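Local coordinates for Glyoxalase/Bleomycin resistance protein/dioxygenase domain (Frankia sp., PDB 2RK0) that is of unproven function but belongs to the glyoxalase/bleomycin resistance protein/dioxygenase superfamily, whose members include metal-dependent enzymes and drug-binding proteins, at residues A[38-43]-A[54-59]; A[75-80]-A[121-126]; A[88-93]-A[110-115]. All coordinates share one frame; numbering follows the deposited sequence.

Interaction 1: A[38-43]-A[54-59]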
loop_
_atom_site.group_PDB
_atom_site.type_symbol
_atom_site.label_atom_id
_atom_site.label_comp_id
_atom_site.label_asym_id
_atom_site.label_seq_id
_atom_site.Cartn_x
_atom_site.Cartn_y
_atom_site.Cartn_z
ATOM N N ASP A 38 5.369 -12.820 -16.862
ATOM C CA ASP A 38 5.713 -12.512 -18.244
ATOM C C ASP A 38 7.021 -11.717 -18.317
ATOM O O ASP A 38 7.990 -12.152 -18.940
ATOM C CB ASP A 38 4.578 -11.712 -18.896
ATOM C CG ASP A 38 4.954 -11.170 -20.266
ATOM O OD1 ASP A 38 5.466 -11.946 -21.100
ATOM O OD2 ASP A 38 4.729 -9.963 -20.504
ATOM N N THR A 39 7.046 -10.555 -17.671
ATOM C CA THR A 39 8.229 -9.703 -17.674
ATOM C C THR A 39 8.749 -9.441 -16.262
ATOM O O THR A 39 9.509 -8.494 -16.042
ATOM C CB THR A 39 7.920 -8.352 -18.304
ATOM O OG1 THR A 39 6.857 -7.729 -17.572
ATOM C CG2 THR A 39 7.507 -8.522 -19.757
ATOM N N THR A 40 8.347 -10.278 -15.313
ATOM C CA THR A 40 8.768 -10.094 -13.929
ATOM C C THR A 40 9.102 -11.386 -13.193
ATOM O O THR A 40 8.774 -12.482 -13.643
ATOM C CB THR A 40 7.662 -9.407 -13.096
ATOM O OG1 THR A 40 6.466 -10.201 -13.153
ATOM C CG2 THR A 40 7.373 -8.002 -13.618
ATOM N N SER A 41 9.768 -11.217 -12.055
ATOM C CA SER A 41 10.117 -12.305 -11.148
ATOM C C SER A 41 9.394 -11.856 -9.883
ATOM O O SER A 41 9.379 -10.666 -9.573
ATOM C CB SER A 41 11.623 -12.354 -10.874
ATOM O OG SER A 41 12.358 -12.656 -12.046
ATOM N N PHE A 42 8.785 -12.784 -9.157
ATOM C CA PHE A 42 8.068 -12.397 -7.955
ATOM C C PHE A 42 8.292 -13.366 -6.808
ATOM O O PHE A 42 8.733 -14.504 -7.003
ATOM C CB PHE A 42 6.572 -12.304 -8.259
ATOM C CG PHE A 42 5.912 -13.640 -8.421
ATOM C CD1 PHE A 42 5.545 -14.386 -7.305
ATOM C CD2 PHE A 42 5.697 -14.176 -9.687
ATOM C CE1 PHE A 42 4.974 -15.650 -7.443
ATOM C CE2 PHE A 42 5.126 -15.442 -9.840
ATOM C CZ PHE A 42 4.765 -16.180 -8.714
ATOM N N ALA A 43 7.986 -12.890 -5.610
ATOM C CA ALA A 43 8.095 -13.680 -4.398
ATOM C C ALA A 43 6.942 -13.225 -3.522
ATOM O O ALA A 43 6.854 -12.055 -3.145
ATOM C CB ALA A 43 9.429 -13.425 -3.700
ATOM N N VAL A 54 3.690 -9.030 -1.908
ATOM C CA VAL A 54 4.341 -9.645 -3.047
ATOM C C VAL A 54 5.433 -8.697 -3.523
ATOM O O VAL A 54 5.181 -7.514 -3.742
ATOM C CB VAL A 54 3.348 -9.893 -4.205
ATOM C CG1 VAL A 54 4.053 -10.626 -5.340
ATOM C CG2 VAL A 54 2.140 -10.702 -3.700
ATOM N N LEU A 55 6.650 -9.218 -3.643
ATOM C CA LEU A 55 7.789 -8.436 -4.112
ATOM C C LEU A 55 7.914 -8.763 -5.592
ATOM O O LEU A 55 7.872 -9.929 -5.982
ATOM C CB LEU A 55 9.059 -8.836 -3.355
ATOM C CG LEU A 55 8.943 -8.703 -1.830
ATOM C CD1 LEU A 55 10.233 -9.128 -1.140
ATOM C CD2 LEU A 55 8.618 -7.266 -1.482
ATOM N N ARG A 56 8.066 -7.739 -6.424
ATOM C CA ARG A 56 8.142 -7.978 -7.855
ATOM C C ARG A 56 9.264 -7.216 -8.564
ATOM O O ARG A 56 9.361 -5.991 -8.473
ATOM C CB ARG A 56 6.784 -7.634 -8.472
ATOM C CG ARG A 56 6.582 -8.107 -9.895
ATOM C CD ARG A 56 5.116 -7.975 -10.290
ATOM N NE ARG A 56 4.268 -8.913 -9.558
ATOM C CZ ARG A 56 4.050 -10.173 -9.932
ATOM N NH1 ARG A 56 4.610 -10.650 -11.036
ATOM N NH2 ARG A 56 3.279 -10.959 -9.200
ATOM N N GLU A 57 10.112 -7.957 -9.269
ATOM C CA GLU A 57 11.210 -7.353 -10.010
ATOM C C GLU A 57 10.863 -7.386 -11.492
ATOM O O GLU A 57 10.603 -8.452 -12.043
ATOM C CB GLU A 57 12.510 -8.117 -9.787
ATOM C CG GLU A 57 13.735 -7.376 -10.302
ATOM C CD GLU A 57 14.996 -8.222 -10.272
ATOM O OE1 GLU A 57 15.158 -9.020 -9.324
ATOM O OE2 GLU A 57 15.829 -8.076 -11.190
ATOM N N HIS A 58 10.859 -6.214 -12.124
ATOM C CA HIS A 58 10.553 -6.081 -13.545
ATOM C C HIS A 58 11.836 -6.179 -14.375
ATOM O O HIS A 58 12.813 -5.486 -14.097
ATOM C CB HIS A 58 9.866 -4.732 -13.792
ATOM C CG HIS A 58 8.513 -4.617 -13.155
ATOM N ND1 HIS A 58 7.342 -4.778 -13.863
ATOM C CD2 HIS A 58 8.149 -4.398 -11.870
ATOM C CE1 HIS A 58 6.314 -4.664 -13.042
ATOM N NE2 HIS A 58 6.776 -4.433 -11.828
ATOM N N ASP A 59 11.841 -7.042 -15.390
ATOM C CA ASP A 59 13.039 -7.193 -16.218
ATOM C C ASP A 59 13.493 -5.846 -16.755
ATOM O O ASP A 59 14.688 -5.595 -16.880
ATOM C CB ASP A 59 12.783 -8.118 -17.404
ATOM C CG ASP A 59 12.245 -9.469 -16.995
ATOM O OD1 ASP A 59 12.574 -9.945 -15.889
ATOM O OD2 ASP A 59 11.500 -10.055 -17.808
HETATM O O HOH W 1 7.411 -5.411 -16.552
HETATM O O HOH W 2 14.674 -12.051 -10.041
#

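Interaction 2: A[75-80]-A[121-126]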
loop_
_atom_site.group_PDB
_atom_site.type_symbol
_atom_site.label_atom_id
_atom_site.label_comp_id
_atom_site.label_asym_id
_atom_site.label_seq_id
_atom_site.Cartn_x
_atom_site.Cartn_y
_atom_site.Cartn_z
ATOM N N HIS A 75 3.354 6.227 0.755
ATOM C CA HIS A 75 3.948 5.430 1.826
ATOM C C HIS A 75 2.954 4.399 2.364
ATOM O O HIS A 75 1.745 4.573 2.231
ATOM C CB HIS A 75 4.482 6.314 2.966
ATOM C CG HIS A 75 3.421 7.022 3.744
ATOM N ND1 HIS A 75 2.711 6.419 4.758
ATOM C CD2 HIS A 75 2.970 8.298 3.672
ATOM C CE1 HIS A 75 1.869 7.294 5.283
ATOM N NE2 HIS A 75 2.007 8.440 4.641
ATOM N N LEU A 76 3.478 3.319 2.945
ATOM C CA LEU A 76 2.655 2.245 3.499
ATOM C C LEU A 76 2.850 2.164 5.018
ATOM O O LEU A 76 3.966 1.997 5.496
ATOM C CB LEU A 76 3.043 0.915 2.853
ATOM C CG LEU A 76 2.301 -0.343 3.304
ATOM C CD1 LEU A 76 0.794 -0.174 3.108
ATOM C CD2 LEU A 76 2.818 -1.527 2.505
ATOM N N SER A 77 1.761 2.285 5.767
ATOM C CA SER A 77 1.838 2.257 7.219
ATOM C C SER A 77 1.206 1.014 7.849
ATOM O O SER A 77 0.029 0.722 7.636
ATOM C CB SER A 77 1.188 3.518 7.787
ATOM O OG SER A 77 1.329 3.559 9.194
ATOM N N PHE A 78 2.011 0.297 8.628
ATOM C CA PHE A 78 1.581 -0.925 9.304
ATOM C C PHE A 78 1.140 -0.644 10.743
ATOM O O PHE A 78 1.671 0.252 11.399
ATOM C CB PHE A 78 2.733 -1.939 9.355
ATOM C CG PHE A 78 3.348 -2.249 8.011
ATOM C CD1 PHE A 78 2.631 -2.944 7.042
ATOM C CD2 PHE A 78 4.658 -1.863 7.728
ATOM C CE1 PHE A 78 3.208 -3.255 5.808
ATOM C CE2 PHE A 78 5.244 -2.169 6.496
ATOM C CZ PHE A 78 4.517 -2.867 5.537
ATOM N N SER A 79 0.175 -1.417 11.230
ATOM C CA SER A 79 -0.281 -1.276 12.608
ATOM C C SER A 79 0.526 -2.254 13.458
ATOM O O SER A 79 0.728 -3.396 13.046
ATOM C CB SER A 79 -1.768 -1.639 12.741
ATOM O OG SER A 79 -2.608 -0.697 12.103
ATOM N N VAL A 80 1.007 -1.805 14.617
ATOM C CA VAL A 80 1.730 -2.684 15.537
ATOM C C VAL A 80 0.953 -2.669 16.853
ATOM O O VAL A 80 0.221 -1.719 17.139
ATOM C CB VAL A 80 3.200 -2.235 15.775
ATOM C CG1 VAL A 80 3.980 -2.332 14.468
ATOM C CG2 VAL A 80 3.245 -0.819 16.342
ATOM N N ALA A 121 8.990 4.178 1.099
ATOM C CA ALA A 121 8.584 4.710 2.391
ATOM C C ALA A 121 7.574 3.854 3.150
ATOM O O ALA A 121 6.455 3.635 2.685
ATOM C CB ALA A 121 8.040 6.127 2.224
ATOM N N LEU A 122 7.987 3.397 4.332
ATOM C CA LEU A 122 7.164 2.569 5.205
ATOM C C LEU A 122 7.067 3.192 6.599
ATOM O O LEU A 122 7.893 4.031 6.980
ATOM C CB LEU A 122 7.780 1.175 5.339
ATOM C CG LEU A 122 8.062 0.421 4.042
ATOM C CD1 LEU A 122 8.809 -0.880 4.365
ATOM C CD2 LEU A 122 6.743 0.143 3.323
ATOM N N GLU A 123 6.051 2.775 7.349
ATOM C CA GLU A 123 5.831 3.262 8.703
ATOM C C GLU A 123 5.238 2.160 9.578
ATOM O O GLU A 123 4.577 1.242 9.082
ATOM C CB GLU A 123 4.846 4.440 8.728
ATOM C CG GLU A 123 5.235 5.663 7.931
ATOM C CD GLU A 123 4.311 6.844 8.221
ATOM O OE1 GLU A 123 3.113 6.613 8.489
ATOM O OE2 GLU A 123 4.778 7.998 8.169
ATOM N N ALA A 124 5.497 2.261 10.878
ATOM C CA ALA A 124 4.943 1.340 11.870
ATOM C C ALA A 124 4.246 2.293 12.829
ATOM O O ALA A 124 4.848 3.261 13.301
ATOM C CB ALA A 124 6.030 0.588 12.581
HETATM N N MSE A 125 2.987 2.002 13.122
HETATM C CA MSE A 125 2.165 2.863 13.954
HETATM C C MSE A 125 1.539 2.206 15.188
HETATM O O MSE A 125 1.014 1.100 15.105
HETATM C CB MSE A 125 1.059 3.419 13.061
HETATM C CG MSE A 125 -0.169 3.928 13.774
HETATM SE SE MSE A 125 -0.058 5.854 14.002
HETATM C CE MSE A 125 0.318 6.035 15.909
ATOM N N LEU A 126 1.588 2.913 16.318
ATOM C CA LEU A 126 1.010 2.445 17.581
ATOM C C LEU A 126 0.026 3.507 18.069
ATOM O O LEU A 126 0.387 4.678 18.207
ATOM C CB LEU A 126 2.096 2.241 18.636
ATOM C CG LEU A 126 1.622 1.780 20.023
ATOM C CD1 LEU A 126 1.103 0.340 19.940
ATOM C CD2 LEU A 126 2.783 1.878 21.027
#

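Interaction 3: A[88-93]-A[110-115]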
loop_
_atom_site.group_PDB
_atom_site.type_symbol
_atom_site.label_atom_id
_atom_site.label_comp_id
_atom_site.label_asym_id
_atom_site.label_seq_id
_atom_site.Cartn_x
_atom_site.Cartn_y
_atom_site.Cartn_z
ATOM N N VAL A 88 11.762 -3.253 18.816
ATOM C CA VAL A 88 12.399 -4.333 18.077
ATOM C C VAL A 88 12.716 -3.907 16.643
ATOM O O VAL A 88 13.799 -4.199 16.123
ATOM C CB VAL A 88 11.511 -5.599 18.067
ATOM C CG1 VAL A 88 12.131 -6.668 17.175
ATOM C CG2 VAL A 88 11.345 -6.134 19.497
ATOM N N LEU A 89 11.775 -3.218 16.003
ATOM C CA LEU A 89 11.988 -2.744 14.636
ATOM C C LEU A 89 13.203 -1.818 14.578
ATOM O O LEU A 89 14.051 -1.947 13.698
ATOM C CB LEU A 89 10.760 -1.984 14.128
ATOM C CG LEU A 89 9.667 -2.769 13.411
ATOM C CD1 LEU A 89 8.455 -1.876 13.170
ATOM C CD2 LEU A 89 10.214 -3.302 12.094
ATOM N N GLU A 90 13.281 -0.870 15.505
ATOM C CA GLU A 90 14.413 0.052 15.511
ATOM C C GLU A 90 15.730 -0.705 15.654
ATOM O O GLU A 90 16.717 -0.376 15.006
ATOM C CB GLU A 90 14.288 1.062 16.654
ATOM C CG GLU A 90 13.325 2.194 16.396
ATOM C CD GLU A 90 13.444 3.280 17.447
ATOM O OE1 GLU A 90 14.558 3.813 17.631
ATOM O OE2 GLU A 90 12.430 3.607 18.091
ATOM N N GLU A 91 15.732 -1.720 16.513
ATOM C CA GLU A 91 16.926 -2.526 16.742
ATOM C C GLU A 91 17.352 -3.228 15.458
ATOM O O GLU A 91 18.527 -3.216 15.090
ATOM C CB GLU A 91 16.653 -3.558 17.837
ATOM C CG GLU A 91 16.271 -2.945 19.181
ATOM C CD GLU A 91 15.705 -3.972 20.166
ATOM O OE1 GLU A 91 16.376 -4.996 20.413
ATOM O OE2 GLU A 91 14.590 -3.744 20.693
ATOM N N ARG A 92 16.394 -3.842 14.777
ATOM C CA ARG A 92 16.675 -4.544 13.529
ATOM C C ARG A 92 17.126 -3.585 12.431
ATOM O O ARG A 92 18.078 -3.866 11.695
ATOM C CB ARG A 92 15.431 -5.301 13.069
ATOM C CG ARG A 92 15.081 -6.488 13.947
ATOM C CD ARG A 92 13.797 -7.144 13.481
ATOM N NE ARG A 92 13.456 -8.317 14.273
ATOM C CZ ARG A 92 12.340 -9.019 14.116
ATOM N NH1 ARG A 92 11.452 -8.660 13.197
ATOM N NH2 ARG A 92 12.117 -10.087 14.869
ATOM N N LEU A 93 16.436 -2.453 12.316
ATOM C CA LEU A 93 16.779 -1.462 11.297
ATOM C C LEU A 93 18.206 -0.967 11.505
ATOM O O LEU A 93 18.988 -0.892 10.560
ATOM C CB LEU A 93 15.804 -0.277 11.354
ATOM C CG LEU A 93 14.352 -0.604 10.977
ATOM C CD1 LEU A 93 13.453 0.593 11.277
ATOM C CD2 LEU A 93 14.281 -0.980 9.503
ATOM N N TRP A 110 2.409 6.691 18.280
ATOM C CA TRP A 110 3.848 6.693 18.029
ATOM C C TRP A 110 4.058 6.173 16.612
ATOM O O TRP A 110 3.384 5.234 16.181
ATOM C CB TRP A 110 4.567 5.763 19.017
ATOM C CG TRP A 110 4.547 6.241 20.434
ATOM C CD1 TRP A 110 5.550 6.886 21.092
ATOM C CD2 TRP A 110 3.458 6.139 21.358
ATOM N NE1 TRP A 110 5.157 7.198 22.373
ATOM C CE2 TRP A 110 3.873 6.753 22.561
ATOM C CE3 TRP A 110 2.163 5.597 21.286
ATOM C CZ2 TRP A 110 3.047 6.834 23.691
ATOM C CZ3 TRP A 110 1.339 5.679 22.410
ATOM C CH2 TRP A 110 1.787 6.297 23.596
ATOM N N ILE A 111 4.989 6.781 15.889
ATOM C CA ILE A 111 5.269 6.353 14.525
ATOM C C ILE A 111 6.761 6.148 14.319
ATOM O O ILE A 111 7.586 6.937 14.792
ATOM C CB ILE A 111 4.774 7.391 13.491
ATOM C CG1 ILE A 111 3.259 7.553 13.591
ATOM C CG2 ILE A 111 5.142 6.945 12.076
ATOM C CD1 ILE A 111 2.696 8.638 12.700
ATOM N N LEU A 112 7.096 5.075 13.618
ATOM C CA LEU A 112 8.477 4.766 13.289
ATOM C C LEU A 112 8.516 4.805 11.767
ATOM O O LEU A 112 7.870 3.992 11.107
ATOM C CB LEU A 112 8.845 3.374 13.804
ATOM C CG LEU A 112 10.215 2.808 13.427
ATOM C CD1 LEU A 112 11.303 3.796 13.794
ATOM C CD2 LEU A 112 10.421 1.472 14.139
ATOM N N ALA A 113 9.238 5.768 11.204
ATOM C CA ALA A 113 9.314 5.885 9.755
ATOM C C ALA A 113 10.622 5.287 9.257
ATOM O O ALA A 113 11.699 5.605 9.773
ATOM C CB ALA A 113 9.201 7.362 9.344
ATOM N N PHE A 114 10.533 4.408 8.262
ATOM C CA PHE A 114 11.725 3.767 7.723
ATOM C C PHE A 114 11.595 3.464 6.231
ATOM O O PHE A 114 10.518 3.599 5.641
ATOM C CB PHE A 114 12.031 2.490 8.525
ATOM C CG PHE A 114 10.904 1.479 8.537
ATOM C CD1 PHE A 114 10.985 0.317 7.767
ATOM C CD2 PHE A 114 9.774 1.677 9.329
ATOM C CE1 PHE A 114 9.962 -0.644 7.786
ATOM C CE2 PHE A 114 8.738 0.728 9.360
ATOM C CZ PHE A 114 8.835 -0.434 8.587
ATOM N N ARG A 115 12.702 3.058 5.621
ATOM C CA ARG A 115 12.716 2.758 4.195
ATOM C C ARG A 115 13.233 1.351 3.954
ATOM O O ARG A 115 14.041 0.848 4.725
ATOM C CB ARG A 115 13.635 3.736 3.465
ATOM C CG ARG A 115 13.351 5.191 3.737
ATOM C CD ARG A 115 12.147 5.661 2.975
ATOM N NE ARG A 115 11.932 7.091 3.157
ATOM C CZ ARG A 115 11.598 7.921 2.175
ATOM N NH1 ARG A 115 11.446 7.452 0.941
ATOM N NH2 ARG A 115 11.409 9.214 2.425
#

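Interaction 1: A[38-43]-A[54-59]
T40 faces H58 and F42 faces R56 across the antiparallel ladder of a beta hairpin, strands 40-46 and 52-58, here at the end where the first strand begins and the second finishes. The strand axes lie 4.6 Å apart. S41–E57 and A43–L55 are the hydrogen-bonded pairs, each closed by two N-H to O bonds, while T40–H58 and F42–R56 are non-hydrogen-bonded pairs. Beyond the ladder, D59 N adds a nearly linear bond to T39 O.

On the face carrying T40, F42, R56 and H58, T40 splits its two branches between two partners. T40 CG2 sits over one face of the H58 ring, 3.5 Å from its centroid, a CH-pi contact. T40 OG1, placed between the backbone N and carbonyl carbon (chi1 58°), accepts from R56 NH1 at 2.9 Å; it lies in the guanidinium plane, though the bond is bent to 139°. The arginine chain folds at chi3 (-68°), and F42 CB rests over one face of the guanidinium, 3.7 Å from R56 NH2.

These strands are the inner two of a four-stranded mixed sheet of order 1-4-3-2, as in the beta-alpha-beta-beta-beta modules of the glyoxalase fold. A43, L55 and S41 project from the other face onto helix 16-27, where E57 OE1 accepts from L16 N. A water lies 2.8 Å from H58 ND1, at the edge of the imidazole and in its plane, and also bonds T39 OG1. H58 NE2 bonds D74 of the second subunit, and the D59 carboxylate forms a salt bridge with R36.

Interaction 2: A[75-80]-A[121-126]
H75 to V80 runs parallel to A121 to L126, residue beside residue, with strand axes 4.5 Å apart and their directions 27° apart. Five backbone bonds make the ladder. L76, F78 and V80 donate to the carbonyls of A121, E123 and M125, while L76 O and F78 O receive the N-H groups of E123 and M125. The F78 N to E123 O bond is nearly linear, although its donor is tilted from the carbonyl plane.

L76, F78, L122 and A124 occupy one face. L122 CD2 reaches L76 CB at 3.8 Å and also approaches F78 CE2 obliquely. V80 CG1 approaches A124 CB, while its CG2 meets L126 CB at 4.0 Å. This apolar face is covered from both helices: Y23 and L27 reach it from helix 16-27, L86 and L89 from helix 83-96.

The other face is more polar. E123 crosses the H75 imidazole with the two planes 38° apart; OE1 is 3.5 Å from CE1, and OE2 lies above the ring, offset toward its rim. Setting CG of E123 anti to the carbonyl carbon (chi1 -59°) starts the chain toward this position. The ND1 of H75 is buried without a partner, whereas its ring meets H8 of the second subunit.

Along its other edge, strand 75-80 pairs antiparallel with a strand of the second subunit, carrying the sheet across the interface. Parallel pairing of the first and last strands, with a helix and two strands in between, is the signature of the paired beta-alpha-beta-beta-beta units from which glyoxalase-superfamily proteins are built.

Interaction 3: A[88-93]-A[110-115]
L112 and F114 of strand 109-115 carry helix 83-96 on one face of the sheet, L112 against L89 and E90, F114 against L93. The helix and strand axes run within 22° of parallel, 10.1 Å apart, a spacing bridged by side chains.

The tight part centres on L112. Its CD2 methyl comes within 3.5 Å of L89 CB, closer than carbon atoms usually pack, and it is also 4.0 Å from L89 CD1. L112 CG stands anti to the backbone N (chi1 174°), from where the isopropyl fork extends to the helix; its CD1 and CD2 both meet E90 CG, each at 3.7 Å. One turn further on, L93 divides its methyls over F114: L93 CD1 lies 3.6 Å from F114 CB and 3.8 Å from F114 CG, and L93 CD2 is 3.9 Å from F114 CD1. The leucine and phenylalanine side chains cross at about a right angle, and the leucine meets the ring obliquely. Neighbours close the same core, with I26 touching both L89 and L93, and W22 and F100 touching F114.

The looser side lies along E90. Only the methylene part of this partly exposed residue serves the contact, and its carboxylate continues past L112 to a hydrogen bond between E90 OE2 and T103 OG1. E91 and R92 turn from the strand altogether; E91 is exposed, while R92 forms a salt bridge with D28. On the far face of the strand, A113 and R115 likewise point away from the helix.

Between these two segments the contact is made by hydrocarbon packing, without a polar bond, and the polar ends of E90 and R92 are bonded elsewhere. Such contact is non-directional and depends on the fit of branched and aromatic shapes.

Interactions 2 and 3 reach the same sheet: their centres are 9 Å apart, and 88-93 and 110-115 are nested in the chain loop that interaction 2 closes. They meet directly, L126 O with W110 N and L122 N with F114 O, each at 2.9 Å and probably hydrogen-bonded, while A124 CB touches L89 CD1. Interaction 1 lies in the other four-stranded sheet, centred 24 Å from interaction 2 and 26 Å from interaction 3. Two sheets with the same 1-4-3-2 order illustrate a repeated fold. Interactions 1 and 2 both touch the second subunit, whereas interaction 3 stays within the chain.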